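Local atomic coordinates of C381 turret protein (Sulfolobus turreted icosahedral virus, PDB entry 4IND), a protein that probably builds the turrets that project from the capsid of an archaeal virus, five copies of its triple jelly-roll chain assembling together. Residues A[147-152]-A[171-176]; A[176-181]-A[257-262]; A[316-321]-A[328-333]. One frame throughout, in Å; residues are numbered along the deposited sequence. Where two conformers were deposited one is given.

Contact 1 (A[147-152]-A[171-176]). With 2HP (dihydrogenphosphate ion), chain U.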
ATOM      1  N   ARG A 147      12.796  -1.461  14.400  1.00 23.61           N
ATOM      2  CA  ARG A 147      12.815  -0.681  13.176  1.00 24.27           C
ATOM      3  C   ARG A 147      11.647   0.315  13.206  1.00 31.68           C
ATOM      4  O   ARG A 147      10.516  -0.050  13.503  1.00 38.65           O
ATOM      5  CB  ARG A 147      12.717  -1.618  11.960  1.00 25.91           C
ATOM      6  CG  ARG A 147      13.959  -2.533  11.823  1.00 36.90           C
ATOM      7  CD  ARG A 147      13.925  -3.331  10.532  1.00 42.24           C
ATOM      8  NE  ARG A 147      13.817  -2.426   9.398  1.00 46.23           N
ATOM      9  CZ  ARG A 147      13.654  -2.815   8.145  1.00 54.04           C
ATOM     10  NH1 ARG A 147      13.583  -4.109   7.862  1.00 40.60           N
ATOM     11  NH2 ARG A 147      13.550  -1.907   7.179  1.00 60.68           N
ATOM     12  N   VAL A 148      11.928   1.572  12.918  1.00 30.34           N
ATOM     13  CA  VAL A 148      10.860   2.593  12.886  1.00 34.27           C
ATOM     14  C   VAL A 148      10.324   2.732  11.465  1.00 38.12           C
ATOM     15  O   VAL A 148      10.966   2.314  10.524  1.00 53.73           O
ATOM     16  CB  VAL A 148      11.388   3.941  13.387  1.00 46.30           C
ATOM     17  CG1 VAL A 148      11.874   3.811  14.808  1.00 43.83           C
ATOM     18  CG2 VAL A 148      12.532   4.424  12.516  1.00 38.19           C
ATOM     19  N   PHE A 149       9.149   3.303  11.284  1.00 46.71           N
ATOM     20  CA  PHE A 149       8.613   3.414   9.938  1.00 47.55           C
ATOM     21  C   PHE A 149       8.152   2.036   9.484  1.00 50.72           C
ATOM     22  O   PHE A 149       7.920   1.800   8.301  1.00 59.27           O
ATOM     23  CB  PHE A 149       9.664   4.006   8.985  1.00 43.17           C
ATOM     24  CG  PHE A 149      10.192   5.343   9.441  1.00 41.48           C
ATOM     25  CD1 PHE A 149       9.308   6.362   9.813  1.00 35.27           C
ATOM     26  CD2 PHE A 149      11.551   5.572   9.545  1.00 30.86           C
ATOM     27  CE1 PHE A 149       9.787   7.582  10.273  1.00 31.87           C
ATOM     28  CE2 PHE A 149      12.037   6.803   9.989  1.00 33.54           C
ATOM     29  CZ  PHE A 149      11.143   7.806  10.352  1.00 28.52           C
ATOM     30  N   GLU A 150       8.058   1.119  10.440  1.00 56.54           N
ATOM     31  CA  GLU A 150       7.323  -0.125  10.243  1.00 61.74           C
ATOM     32  C   GLU A 150       6.007   0.079  10.963  1.00 51.01           C
ATOM     33  O   GLU A 150       5.981   0.615  12.071  1.00 54.77           O
ATOM     34  CB  GLU A 150       8.036  -1.302  10.908  1.00 63.16           C
ATOM     35  CG  GLU A 150       9.505  -1.437  10.575  1.00 71.27           C
ATOM     36  CD  GLU A 150       9.739  -2.149   9.264  1.00 76.89           C
ATOM     37  OE1 GLU A 150       9.656  -1.480   8.210  1.00 82.56           O
ATOM     38  OE2 GLU A 150      10.001  -3.374   9.289  1.00 72.07           O
ATOM     39  N   LYS A 151       4.914  -0.316  10.341  1.00 49.93           N
ATOM     40  CA  LYS A 151       3.654  -0.352  11.061  1.00 60.52           C
ATOM     41  C   LYS A 151       3.272   1.053  11.504  1.00 51.32           C
ATOM     42  O   LYS A 151       2.555   1.237  12.493  1.00 52.43           O
ATOM     43  CB  LYS A 151       3.784  -1.293  12.261  1.00 67.10           C
ATOM     44  CG  LYS A 151       4.095  -2.737  11.859  1.00 76.55           C
ATOM     45  CD  LYS A 151       4.526  -3.578  13.053  1.00 82.49           C
ATOM     46  CE  LYS A 151       4.278  -5.065  12.804  1.00 94.64           C
ATOM     47  NZ  LYS A 151       4.973  -5.593  11.591  1.00 97.59           N
ATOM     48  N   GLY A 152       3.773   2.041  10.765  1.00 42.33           N
ATOM     49  CA  GLY A 152       3.363   3.413  10.952  1.00 53.63           C
ATOM     50  C   GLY A 152       3.965   4.056  12.175  1.00 52.52           C
ATOM     51  O   GLY A 152       3.451   5.070  12.645  1.00 53.71           O
ATOM     52  N   PHE A 171      20.241   9.676   9.902  1.00 28.71           N
ATOM     53  CA  PHE A 171      19.342   8.535   9.761  1.00 31.44           C
ATOM     54  C   PHE A 171      18.997   8.330   8.289  1.00 30.81           C
ATOM     55  O   PHE A 171      19.143   9.242   7.488  1.00 35.52           O
ATOM     56  CB  PHE A 171      18.087   8.706  10.637  1.00 27.64           C
ATOM     57  CG  PHE A 171      17.520  10.097  10.637  1.00 30.74           C
ATOM     58  CD1 PHE A 171      16.612  10.498   9.666  1.00 35.93           C
ATOM     59  CD2 PHE A 171      17.879  11.001  11.618  1.00 25.50           C
ATOM     60  CE1 PHE A 171      16.084  11.784   9.664  1.00 35.57           C
ATOM     61  CE2 PHE A 171      17.352  12.290  11.627  1.00 34.31           C
ATOM     62  CZ  PHE A 171      16.453  12.684  10.648  1.00 32.39           C
ATOM     63  N   ARG A 172      18.578   7.122   7.935  1.00 36.67           N
ATOM     64  CA  ARG A 172      18.191   6.812   6.556  1.00 29.89           C
ATOM     65  C   ARG A 172      16.682   6.855   6.468  1.00 36.80           C
ATOM     66  O   ARG A 172      15.999   6.286   7.313  1.00 38.13           O
ATOM     67  CB  ARG A 172      18.665   5.400   6.158  1.00 29.76           C
ATOM     68  CG  ARG A 172      18.277   5.023   4.744  1.00 37.43           C
ATOM     69  CD  ARG A 172      18.064   3.527   4.520  1.00 42.18           C
ATOM     70  NE  ARG A 172      16.857   3.026   5.180  1.00 43.25           N
ATOM     71  CZ  ARG A 172      16.491   1.743   5.148  1.00 53.57           C
ATOM     72  NH1 ARG A 172      17.246   0.849   4.507  1.00 62.44           N
ATOM     73  NH2 ARG A 172      15.390   1.333   5.766  1.00 41.63           N
ATOM     74  N   LEU A 173      16.151   7.529   5.451  1.00 32.69           N
ATOM     75  CA  LEU A 173      14.708   7.536   5.214  1.00 34.01           C
ATOM     76  C   LEU A 173      14.430   6.954   3.847  1.00 32.74           C
ATOM     77  O   LEU A 173      15.049   7.368   2.868  1.00 33.72           O
ATOM     78  CB  LEU A 173      14.158   8.960   5.262  1.00 29.42           C
ATOM     79  CG  LEU A 173      14.373   9.728   6.556  1.00 29.32           C
ATOM     80  CD1 LEU A 173      13.772  11.130   6.431  1.00 31.26           C
ATOM     81  CD2 LEU A 173      13.738   8.983   7.724  1.00 32.15           C
ATOM     82  N   ARG A 174      13.505   6.005   3.758  1.00 34.81           N
ATOM     83  CA  ARG A 174      13.166   5.465   2.447  1.00 38.80           C
ATOM     84  C   ARG A 174      12.205   6.453   1.800  1.00 38.88           C
ATOM     85  O   ARG A 174      11.803   7.421   2.434  1.00 37.13           O
ATOM     86  CB  ARG A 174      12.503   4.107   2.589  1.00 49.76           C
ATOM     87  CG  ARG A 174      11.249   4.181   3.433  1.00 60.92           C
ATOM     88  CD  ARG A 174      10.343   3.009   3.175  1.00 81.02           C
ATOM     89  NE  ARG A 174       9.160   3.091   4.013  1.00 93.22           N
ATOM     90  CZ  ARG A 174       9.044   2.542   5.219  1.00 97.12           C
ATOM     91  NH1 ARG A 174      10.045   1.841   5.754  1.00 90.27           N
ATOM     92  NH2 ARG A 174       7.908   2.695   5.890  1.00101.24           N
ATOM     93  N   LYS A 175      11.818   6.197   0.564  1.00 24.30           N
ATOM     94  CA  LYS A 175      10.980   7.138  -0.178  1.00 25.68           C
ATOM     95  C   LYS A 175       9.740   7.545   0.599  1.00 29.48           C
ATOM     96  O   LYS A 175       9.103   6.738   1.284  1.00 33.86           O
ATOM     97  CB  LYS A 175      10.582   6.570  -1.551  1.00 28.21           C
ATOM     98  CG  LYS A 175       9.635   5.374  -1.503  1.00 32.27           C
ATOM     99  CD  LYS A 175       9.480   4.742  -2.902  1.00 27.30           C
ATOM    100  CE  LYS A 175       8.439   3.628  -2.914  1.00 32.21           C
ATOM    101  NZ  LYS A 175       7.060   4.185  -2.733  1.00 36.85           N
ATOM    102  N   GLY A 176       9.394   8.820   0.487  1.00 25.30           N
ATOM    103  CA  GLY A 176       8.250   9.365   1.202  1.00 30.40           C
ATOM    104  C   GLY A 176       8.469  10.839   1.462  1.00 32.19           C
ATOM    105  O   GLY A 176       9.500  11.389   1.095  1.00 29.96           O
TER
HETATM  106  P   2HP U 401      12.970   1.361   8.834  1.00 50.65           P
HETATM  107  O1  2HP U 401      13.122   2.419   7.770  1.00 55.48           O
HETATM  108  O2  2HP U 401      14.175   0.516   8.562  1.00 35.64           O
HETATM  109  O3  2HP U 401      11.638   0.585   8.587  1.00 46.99           O
HETATM  110  O4  2HP U 401      13.071   1.903  10.295  1.00 54.88           O
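One face of the R147 guanidinium carries E150 OE2, 3.7 Å above the plane and offset toward the rim; no N-H points at that oxygen, so only the charges attract. The edge of the R147 group is turned to the phosphate: R147 NE and NH2 both donate to O2 of the ion, NH2 at 2.9 Å. The R172 guanidinium also turns an edge to the ion, NH2 donating to O1 at 3.2 Å, while its NH1 is held by a salt bridge to E125 and by N153 of the second subunit. The R174 guanidinium takes F149 O in its plane; NH2 donates to it at 2.6 Å and nearly straight (168°), and NH1 adds a weak bond to the same oxygen and another weak one to O3 of the ion. The F149 ring has V148 CB over the rim of one face and O1 of the ion at its edge.

R147 NH2 and R172 NH2 stand only 4.0 Å apart, a repulsion the anion between them probably relieves. E150 OE1 lies 2.9 Å from O3 of the ion; E150 crosses R174 at about a right angle, planes 57° apart, so their opposite charges lie near each other without a salt bridge. V148 O is 2.2 Å from O4 of the ion, too short for a non-bonded contact, so the exact placing of the phosphate deserves caution. Long arginines suit this place because they reach the anion from two separate chain segments. Beside the arginines L173 CD2 meets F149 CE2 at 3.6 Å, an apolar patch continued by V259 and by Y178, which makes an edge-to-face pair with F149. Together with L79 N, the arginines line a phosphate-binding pocket at the joint between the first and second β-sandwiches of the turret protein.

Contact 2 (A[176-181]-A[257-262]). With 2HP (dihydrogenphosphate ion), chain Y.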
ATOM      1  N   GLY A 176       9.394   8.820   0.487  1.00 25.30           N
ATOM      2  CA  GLY A 176       8.250   9.365   1.202  1.00 30.40           C
ATOM      3  C   GLY A 176       8.469  10.839   1.462  1.00 32.19           C
ATOM      4  O   GLY A 176       9.500  11.389   1.095  1.00 29.96           O
ATOM      5  N   THR A 177       7.483  11.495   2.061  1.00 31.87           N
ATOM      6  CA  THR A 177       7.680  12.840   2.566  1.00 28.67           C
ATOM      7  C   THR A 177       7.593  12.770   4.074  1.00 27.73           C
ATOM      8  O   THR A 177       6.750  12.051   4.620  1.00 29.40           O
ATOM      9  CB  THR A 177       6.612  13.798   2.001  1.00 29.28           C
ATOM     10  OG1 THR A 177       6.725  13.828   0.570  1.00 37.15           O
ATOM     11  CG2 THR A 177       6.805  15.213   2.563  1.00 33.79           C
ATOM     12  N   TYR A 178       8.486  13.483   4.752  1.00 24.34           N
ATOM     13  CA  TYR A 178       8.573  13.404   6.199  1.00 27.68           C
ATOM     14  C   TYR A 178       8.553  14.753   6.876  1.00 33.27           C
ATOM     15  O   TYR A 178       9.076  15.736   6.354  1.00 27.84           O
ATOM     16  CB  TYR A 178       9.870  12.725   6.594  1.00 23.71           C
ATOM     17  CG  TYR A 178      10.011  11.307   6.099  1.00 27.79           C
ATOM     18  CD1 TYR A 178       9.754  10.231   6.936  1.00 32.42           C
ATOM     19  CD2 TYR A 178      10.402  11.043   4.795  1.00 27.65           C
ATOM     20  CE1 TYR A 178       9.902   8.913   6.491  1.00 29.07           C
ATOM     21  CE2 TYR A 178      10.555   9.728   4.338  1.00 25.05           C
ATOM     22  CZ  TYR A 178      10.294   8.679   5.183  1.00 32.91           C
ATOM     23  OH  TYR A 178      10.456   7.379   4.750  1.00 37.75           O
ATOM     24  N   ALA A 179       7.966  14.784   8.062  1.00 28.30           N
ATOM     25  CA  ALA A 179       8.072  15.945   8.938  1.00 27.03           C
ATOM     26  C   ALA A 179       9.200  15.659   9.916  1.00 32.81           C
ATOM     27  O   ALA A 179       9.302  14.552  10.448  1.00 30.13           O
ATOM     28  CB  ALA A 179       6.780  16.187   9.673  1.00 24.09           C
ATOM     29  N   ILE A 180      10.058  16.650  10.145  1.00 26.01           N
ATOM     30  CA  ILE A 180      11.043  16.555  11.213  1.00 27.13           C
ATOM     31  C   ILE A 180      10.734  17.690  12.179  1.00 27.85           C
ATOM     32  O   ILE A 180      10.819  18.862  11.815  1.00 31.52           O
ATOM     33  CB  ILE A 180      12.449  16.717  10.677  1.00 29.20           C
ATOM     34  CG1 ILE A 180      12.773  15.560   9.730  1.00 28.65           C
ATOM     35  CG2 ILE A 180      13.447  16.761  11.830  1.00 30.93           C
ATOM     36  CD1 ILE A 180      14.081  15.751   8.969  1.00 34.95           C
ATOM     37  N   LYS A 181      10.321  17.327  13.387  1.00 23.24           N
ATOM     38  CA  LYS A 181       9.901  18.293  14.379  1.00 27.30           C
ATOM     39  C   LYS A 181      10.892  18.251  15.537  1.00 27.08           C
ATOM     40  O   LYS A 181      11.238  17.174  16.049  1.00 29.99           O
ATOM     41  CB  LYS A 181       8.474  17.993  14.868  1.00 26.61           C
ATOM     42  CG  LYS A 181       7.904  19.057  15.806  1.00 35.83           C
ATOM     43  CD  LYS A 181       6.575  18.619  16.429  1.00 37.30           C
ATOM     44  CE  LYS A 181       5.492  18.411  15.363  1.00 32.72           C
ATOM     45  NZ  LYS A 181       4.170  18.089  16.004  1.00 39.03           N
ATOM     46  N   LEU A 257      13.300  15.115  19.253  1.00 24.70           N
ATOM     47  CA  LEU A 257      13.346  14.818  17.829  1.00 26.78           C
ATOM     48  C   LEU A 257      12.210  13.907  17.457  1.00 28.28           C
ATOM     49  O   LEU A 257      12.058  12.814  18.006  1.00 25.62           O
ATOM     50  CB  LEU A 257      14.673  14.140  17.464  1.00 29.81           C
ATOM     51  CG  LEU A 257      14.758  13.667  16.003  1.00 25.03           C
ATOM     52  CD1 LEU A 257      14.771  14.857  15.069  1.00 24.01           C
ATOM     53  CD2 LEU A 257      16.025  12.797  15.794  1.00 29.32           C
ATOM     54  N   GLU A 258      11.430  14.356  16.490  1.00 27.86           N
ATOM     55  CA  GLU A 258      10.291  13.599  16.005  1.00 26.63           C
ATOM     56  C   GLU A 258      10.451  13.558  14.489  1.00 25.94           C
ATOM     57  O   GLU A 258      10.583  14.597  13.828  1.00 35.73           O
ATOM     58  CB  GLU A 258       9.016  14.326  16.483  1.00 41.82           C
ATOM     59  CG  GLU A 258       7.664  13.748  16.099  1.00 53.60           C
ATOM     60  CD  GLU A 258       6.522  14.581  16.706  1.00 58.93           C
ATOM     61  OE1 GLU A 258       6.478  14.677  17.955  1.00 45.55           O
ATOM     62  OE2 GLU A 258       5.695  15.158  15.941  1.00 61.07           O
ATOM     63  N   VAL A 259      10.500  12.351  13.931  1.00 24.07           N
ATOM     64  CA  VAL A 259      10.565  12.169  12.479  1.00 25.46           C
ATOM     65  C   VAL A 259       9.443  11.239  12.084  1.00 28.00           C
ATOM     66  O   VAL A 259       9.370  10.119  12.582  1.00 30.37           O
ATOM     67  CB  VAL A 259      11.903  11.520  12.057  1.00 25.83           C
ATOM     68  CG1 VAL A 259      12.012  11.470  10.529  1.00 25.46           C
ATOM     69  CG2 VAL A 259      13.073  12.275  12.665  1.00 25.18           C
ATOM     70  N   GLU A 260       8.567  11.691  11.197  1.00 27.63           N
ATOM     71  CA  GLU A 260       7.347  10.954  10.899  1.00 25.25           C
ATOM     72  C   GLU A 260       6.936  11.154   9.455  1.00 24.59           C
ATOM     73  O   GLU A 260       7.110  12.246   8.891  1.00 29.65           O
ATOM     74  CB  GLU A 260       6.223  11.429  11.830  1.00 28.94           C
ATOM     75  CG  GLU A 260       6.030  12.924  11.767  1.00 30.19           C
ATOM     76  CD  GLU A 260       5.551  13.530  13.077  1.00 34.90           C
ATOM     77  OE1 GLU A 260       5.087  12.786  13.970  1.00 41.64           O
ATOM     78  OE2 GLU A 260       5.639  14.766  13.216  1.00 35.36           O
ATOM     79  N   GLU A 261       6.397  10.104   8.841  0.55 25.36           N
ATOM     80  CA  GLU A 261       5.932  10.199   7.466  0.55 26.43           C
ATOM     81  C   GLU A 261       4.610  10.969   7.410  0.55 24.91           C
ATOM     82  O   GLU A 261       3.747  10.806   8.281  0.55 23.30           O
ATOM     83  CB  GLU A 261       5.750   8.799   6.867  0.55 29.74           C
ATOM     84  CG  GLU A 261       5.655   8.794   5.348  0.55 36.47           C
ATOM     85  CD  GLU A 261       5.497   7.397   4.756  0.55 38.92           C
ATOM     86  OE1 GLU A 261       5.628   6.398   5.502  0.55 43.85           O
ATOM     87  OE2 GLU A 261       5.233   7.304   3.543  0.55 28.26           O
ATOM     88  N   ILE A 262       4.456  11.806   6.384  1.00 27.18           N
ATOM     89  CA  ILE A 262       3.211  12.548   6.176  1.00 23.54           C
ATOM     90  C   ILE A 262       2.624  12.288   4.788  1.00 26.92           C
ATOM     91  O   ILE A 262       3.318  11.792   3.892  1.00 26.08           O
ATOM     92  CB  ILE A 262       3.394  14.076   6.367  1.00 27.22           C
ATOM     93  CG1 ILE A 262       4.343  14.639   5.309  1.00 26.87           C
ATOM     94  CG2 ILE A 262       3.876  14.385   7.797  1.00 30.07           C
ATOM     95  CD1 ILE A 262       4.218  16.168   5.128  1.00 35.35           C
TER
HETATM   96  P   2HP Y 402       2.490  15.420  18.162  1.00 47.28           P
HETATM   97  O1  2HP Y 402       1.630  16.643  17.723  1.00 54.11           O
HETATM   98  O2  2HP Y 402       2.196  14.220  17.316  1.00 41.75           O
HETATM   99  O3  2HP Y 402       2.098  14.950  19.520  1.00 51.98           O
HETATM  100  O4  2HP Y 402       3.994  15.806  18.087  1.00 74.13           O
HETATM  101  O   HOH W   1       4.989   9.843   2.464  1.00 37.60           O
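At L257, CD1 lies beside I180 CG2, 4.0 Å away, the two aliphatic chains lying side by side and pointing the same way. E258 follows with a reciprocal pair of backbone bonds to K181, whose N donates to E258 O at 2.8 Å. Both side chains leave with CG anti to the backbone N, which sets them alongside each other, and K181, bent at chi3 (-63°), brings NZ to E258 OE2 at 3.3 Å, a weak hydrogen bond within a salt bridge. K181 NZ also donates to O4 of the phosphate and to D235 O of the third subunit, so the lysine charge probably helps hold acid and anion together, with R154 also binding the ion. E258 OE1 stands 2.7 Å from the same O4, so close that an acid group there probably keeps a proton.

V259 lies on the other face, its CG1 4.2 Å from I180 CG1. Here 253-262 and 176-187 are the two middle strands of the four-stranded antiparallel sheet of the second jelly roll; the segments 176-181 and 257-262 run at 144° between N-to-C directions. E260 pairs with A179 by two backbone bonds, A179 N donating almost along the C=O axis of E260. The E260 carboxylate brings OE2 to 2.8 Å from E258 OE2, so one acid probably holds a proton, and a salt bridge ties E260 to R154; small A179 leaves room for E260 CG. E261 sends an extended side chain past T177 O to a water that it shares with T177 N and I262 O; its CB lies by CE1 of the Y178 ring, whose OH is bonded to R174 O. At I262 the strand donates N to T177 O at 2.9 Å, from above the carbonyl plane, while CG1 touches T177 CG2 at 3.7 Å and CG2 faces A179 CB.

Contact 3 (A[316-321]-A[328-333])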
ATOM      1  N   LEU A 316       8.630  32.610 -18.722  1.00 38.78           N
ATOM      2  CA  LEU A 316       8.591  32.141 -17.347  1.00 37.86           C
ATOM      3  C   LEU A 316       9.526  30.938 -17.247  1.00 33.82           C
ATOM      4  O   LEU A 316       9.464  30.020 -18.085  1.00 34.03           O
ATOM      5  CB  LEU A 316       7.165  31.738 -16.973  1.00 39.19           C
ATOM      6  CG  LEU A 316       6.914  31.466 -15.494  1.00 42.32           C
ATOM      7  CD1 LEU A 316       7.205  32.720 -14.682  1.00 38.12           C
ATOM      8  CD2 LEU A 316       5.495  30.980 -15.275  1.00 38.91           C
ATOM      9  N   GLN A 317      10.402  30.947 -16.241  1.00 33.54           N
ATOM     10  CA  GLN A 317      11.358  29.863 -16.053  1.00 34.76           C
ATOM     11  C   GLN A 317      11.306  29.331 -14.633  1.00 36.61           C
ATOM     12  O   GLN A 317      10.982  30.068 -13.694  1.00 36.46           O
ATOM     13  CB  GLN A 317      12.775  30.346 -16.371  1.00 38.56           C
ATOM     14  CG  GLN A 317      12.893  31.083 -17.680  1.00 39.36           C
ATOM     15  CD  GLN A 317      14.326  31.357 -18.052  1.00 41.68           C
ATOM     16  OE1 GLN A 317      15.142  31.737 -17.213  1.00 46.94           O
ATOM     17  NE2 GLN A 317      14.647  31.152 -19.316  1.00 50.85           N
ATOM     18  N   ALA A 318      11.638  28.054 -14.472  1.00 34.60           N
ATOM     19  CA  ALA A 318      11.554  27.419 -13.172  1.00 32.39           C
ATOM     20  C   ALA A 318      12.639  26.381 -13.068  1.00 41.79           C
ATOM     21  O   ALA A 318      13.187  25.954 -14.081  1.00 41.86           O
ATOM     22  CB  ALA A 318      10.203  26.770 -12.993  1.00 32.40           C
ATOM     23  N   THR A 319      12.966  25.996 -11.838  1.00 40.93           N
ATOM     24  CA  THR A 319      13.873  24.876 -11.634  1.00 44.81           C
ATOM     25  C   THR A 319      13.783  24.332 -10.225  1.00 39.27           C
ATOM     26  O   THR A 319      13.240  24.981  -9.321  1.00 38.33           O
ATOM     27  CB  THR A 319      15.341  25.258 -11.911  1.00 48.68           C
ATOM     28  OG1 THR A 319      16.145  24.071 -11.936  1.00 51.96           O
ATOM     29  CG2 THR A 319      15.863  26.192 -10.826  1.00 47.10           C
ATOM     30  N   ASN A 320      14.308  23.122 -10.058  1.00 39.34           N
ATOM     31  CA  ASN A 320      14.649  22.609  -8.743  1.00 44.56           C
ATOM     32  C   ASN A 320      16.115  22.956  -8.479  1.00 43.72           C
ATOM     33  O   ASN A 320      17.021  22.273  -8.963  1.00 39.64           O
ATOM     34  CB  ASN A 320      14.427  21.096  -8.676  1.00 37.75           C
ATOM     35  CG  ASN A 320      15.044  20.487  -7.433  1.00 43.10           C
ATOM     36  OD1 ASN A 320      15.503  21.213  -6.545  1.00 36.23           O
ATOM     37  ND2 ASN A 320      15.056  19.160  -7.355  1.00 46.88           N
ATOM     38  N   LEU A 321      16.345  24.036  -7.739  1.00 47.09           N
ATOM     39  CA  LEU A 321      17.702  24.538  -7.507  1.00 45.73           C
ATOM     40  C   LEU A 321      18.604  23.543  -6.795  1.00 46.15           C
ATOM     41  O   LEU A 321      19.828  23.673  -6.834  1.00 58.14           O
ATOM     42  CB  LEU A 321      17.656  25.840  -6.712  1.00 45.74           C
ATOM     43  CG  LEU A 321      17.166  27.069  -7.477  1.00 43.30           C
ATOM     44  CD1 LEU A 321      17.011  28.255  -6.538  1.00 48.80           C
ATOM     45  CD2 LEU A 321      18.143  27.407  -8.607  1.00 41.51           C
ATOM     46  N   SER A 328      14.923  26.323 -16.543  1.00 38.79           N
ATOM     47  CA  SER A 328      14.360  25.987 -17.848  1.00 38.01           C
ATOM     48  C   SER A 328      13.075  26.755 -18.077  1.00 34.53           C
ATOM     49  O   SER A 328      12.304  27.006 -17.146  1.00 36.66           O
ATOM     50  CB  SER A 328      14.150  24.476 -18.010  1.00 59.14           C
ATOM     51  OG  SER A 328      13.764  23.859 -16.789  1.00 70.98           O
ATOM     52  N   THR A 329      12.865  27.153 -19.324  1.00 33.88           N
ATOM     53  CA  THR A 329      11.655  27.854 -19.715  1.00 37.47           C
ATOM     54  C   THR A 329      10.480  26.900 -19.599  1.00 38.46           C
ATOM     55  O   THR A 329      10.526  25.795 -20.148  1.00 40.29           O
ATOM     56  CB  THR A 329      11.777  28.373 -21.148  1.00 38.76           C
ATOM     57  OG1 THR A 329      12.873  29.300 -21.221  1.00 44.78           O
ATOM     58  CG2 THR A 329      10.499  29.072 -21.585  1.00 39.48           C
ATOM     59  N   VAL A 330       9.445  27.308 -18.860  1.00 37.59           N
ATOM     60  CA  VAL A 330       8.237  26.484 -18.702  1.00 31.33           C
ATOM     61  C   VAL A 330       7.046  27.071 -19.486  1.00 35.15           C
ATOM     62  O   VAL A 330       6.044  26.400 -19.731  1.00 33.45           O
ATOM     63  CB  VAL A 330       7.859  26.277 -17.238  1.00 32.98           C
ATOM     64  CG1 VAL A 330       8.882  25.375 -16.540  1.00 31.41           C
ATOM     65  CG2 VAL A 330       7.737  27.619 -16.518  1.00 33.83           C
ATOM     66  N   TRP A 331       7.159  28.338 -19.861  1.00 38.66           N
ATOM     67  CA  TRP A 331       6.188  28.946 -20.775  1.00 38.32           C
ATOM     68  C   TRP A 331       6.772  30.179 -21.422  1.00 32.89           C
ATOM     69  O   TRP A 331       7.418  31.000 -20.765  1.00 36.91           O
ATOM     70  CB  TRP A 331       4.873  29.314 -20.081  1.00 32.14           C
ATOM     71  CG  TRP A 331       3.825  29.679 -21.084  1.00 37.58           C
ATOM     72  CD1 TRP A 331       3.384  30.942 -21.396  1.00 39.41           C
ATOM     73  CD2 TRP A 331       3.127  28.784 -21.957  1.00 32.83           C
ATOM     74  NE1 TRP A 331       2.446  30.874 -22.387  1.00 38.55           N
ATOM     75  CE2 TRP A 331       2.267  29.558 -22.759  1.00 36.53           C
ATOM     76  CE3 TRP A 331       3.138  27.394 -22.140  1.00 34.68           C
ATOM     77  CZ2 TRP A 331       1.419  29.000 -23.729  1.00 35.26           C
ATOM     78  CZ3 TRP A 331       2.296  26.831 -23.100  1.00 34.23           C
ATOM     79  CH2 TRP A 331       1.445  27.635 -23.881  1.00 33.19           C
ATOM     80  N   ASP A 332       6.548  30.309 -22.720  1.00 35.58           N
ATOM     81  CA  ASP A 332       7.014  31.462 -23.455  1.00 35.19           C
ATOM     82  C   ASP A 332       5.775  32.233 -23.900  1.00 41.99           C
ATOM     83  O   ASP A 332       5.008  31.759 -24.736  1.00 40.92           O
ATOM     84  CB  ASP A 332       7.849  31.020 -24.651  1.00 36.00           C
ATOM     85  CG  ASP A 332       8.440  32.188 -25.410  1.00 48.43           C
ATOM     86  OD1 ASP A 332       7.821  33.274 -25.421  1.00 54.22           O
ATOM     87  OD2 ASP A 332       9.527  32.027 -25.994  1.00 50.21           O
ATOM     88  N   PHE A 333       5.555  33.407 -23.316  1.00 42.07           N
ATOM     89  CA  PHE A 333       4.321  34.150 -23.568  1.00 41.58           C
ATOM     90  C   PHE A 333       4.272  34.773 -24.958  1.00 49.23           C
ATOM     91  O   PHE A 333       3.198  35.114 -25.461  1.00 48.78           O
ATOM     92  CB  PHE A 333       4.096  35.205 -22.480  1.00 34.49           C
ATOM     93  CG  PHE A 333       3.861  34.618 -21.136  1.00 33.82           C
ATOM     94  CD1 PHE A 333       2.589  34.228 -20.748  1.00 34.66           C
ATOM     95  CD2 PHE A 333       4.917  34.419 -20.254  1.00 36.06           C
ATOM     96  CE1 PHE A 333       2.373  33.658 -19.485  1.00 35.19           C
ATOM     97  CE2 PHE A 333       4.706  33.856 -18.999  1.00 35.73           C
ATOM     98  CZ  PHE A 333       3.437  33.474 -18.616  1.00 38.11           C
TER
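L316 sits at a classic β bulge, where V330 and W331 both face it. L316 N donates to W331 O at 2.9 Å, nearly along the C=O axis, and L316 O is gripped twice: by V330 N at 2.8 Å in the carbonyl plane, and weakly by W331 N at 3.4 Å. With CG anti to the backbone N (chi1 -169°), the leucine lies across V330 CG2, and its CB meets F333 CE2 at 3.8 Å; a branched apolar chain suits this buried spot. Q317 points to the opposite face, its extended chain carrying NE2 to T329 OG1 at 3.2 Å; OE1 is taken by Q353, so both ends of the amide are used. A318 closes the ladder with two backbone bonds to S328, its N donating to S328 O at 2.9 Å, and its small CB fits against V330 CG1. W331 CD1 lies over the centre of the F333 ring. Strand 328-332 is outermost in its sheet within this chain, and the T329 backbone bonds to the second subunit, whose F271 meets W331 edge-to-face; strand 351-358 flanks 311-319 on its other side, and A302 of strand 295-305, in the facing sheet, packs against L316 and F333.

How the contacts relate
Contact 1 sits where the first jelly roll meets the second, contact 2 within the second; they share G176, where the loop of one becomes the strand of the other, and touch through apolar side chains. Contact 2 is the most buried, 10 of its 12 touching residues, and near the chain centre; contact 3, in the third domain, lies about 30 Å from that centre and has several partly exposed residues. Contact 1 is made by side chains around a phosphate; contact 2 is a regular backbone ladder with acids and a lysine on one face; contact 3 is a bulged hairpin, apolar on the L316/A318 face and polar at Q317 and T329. Contacts 1 and 3 meet the second subunit, contacts 1 and 2 the third.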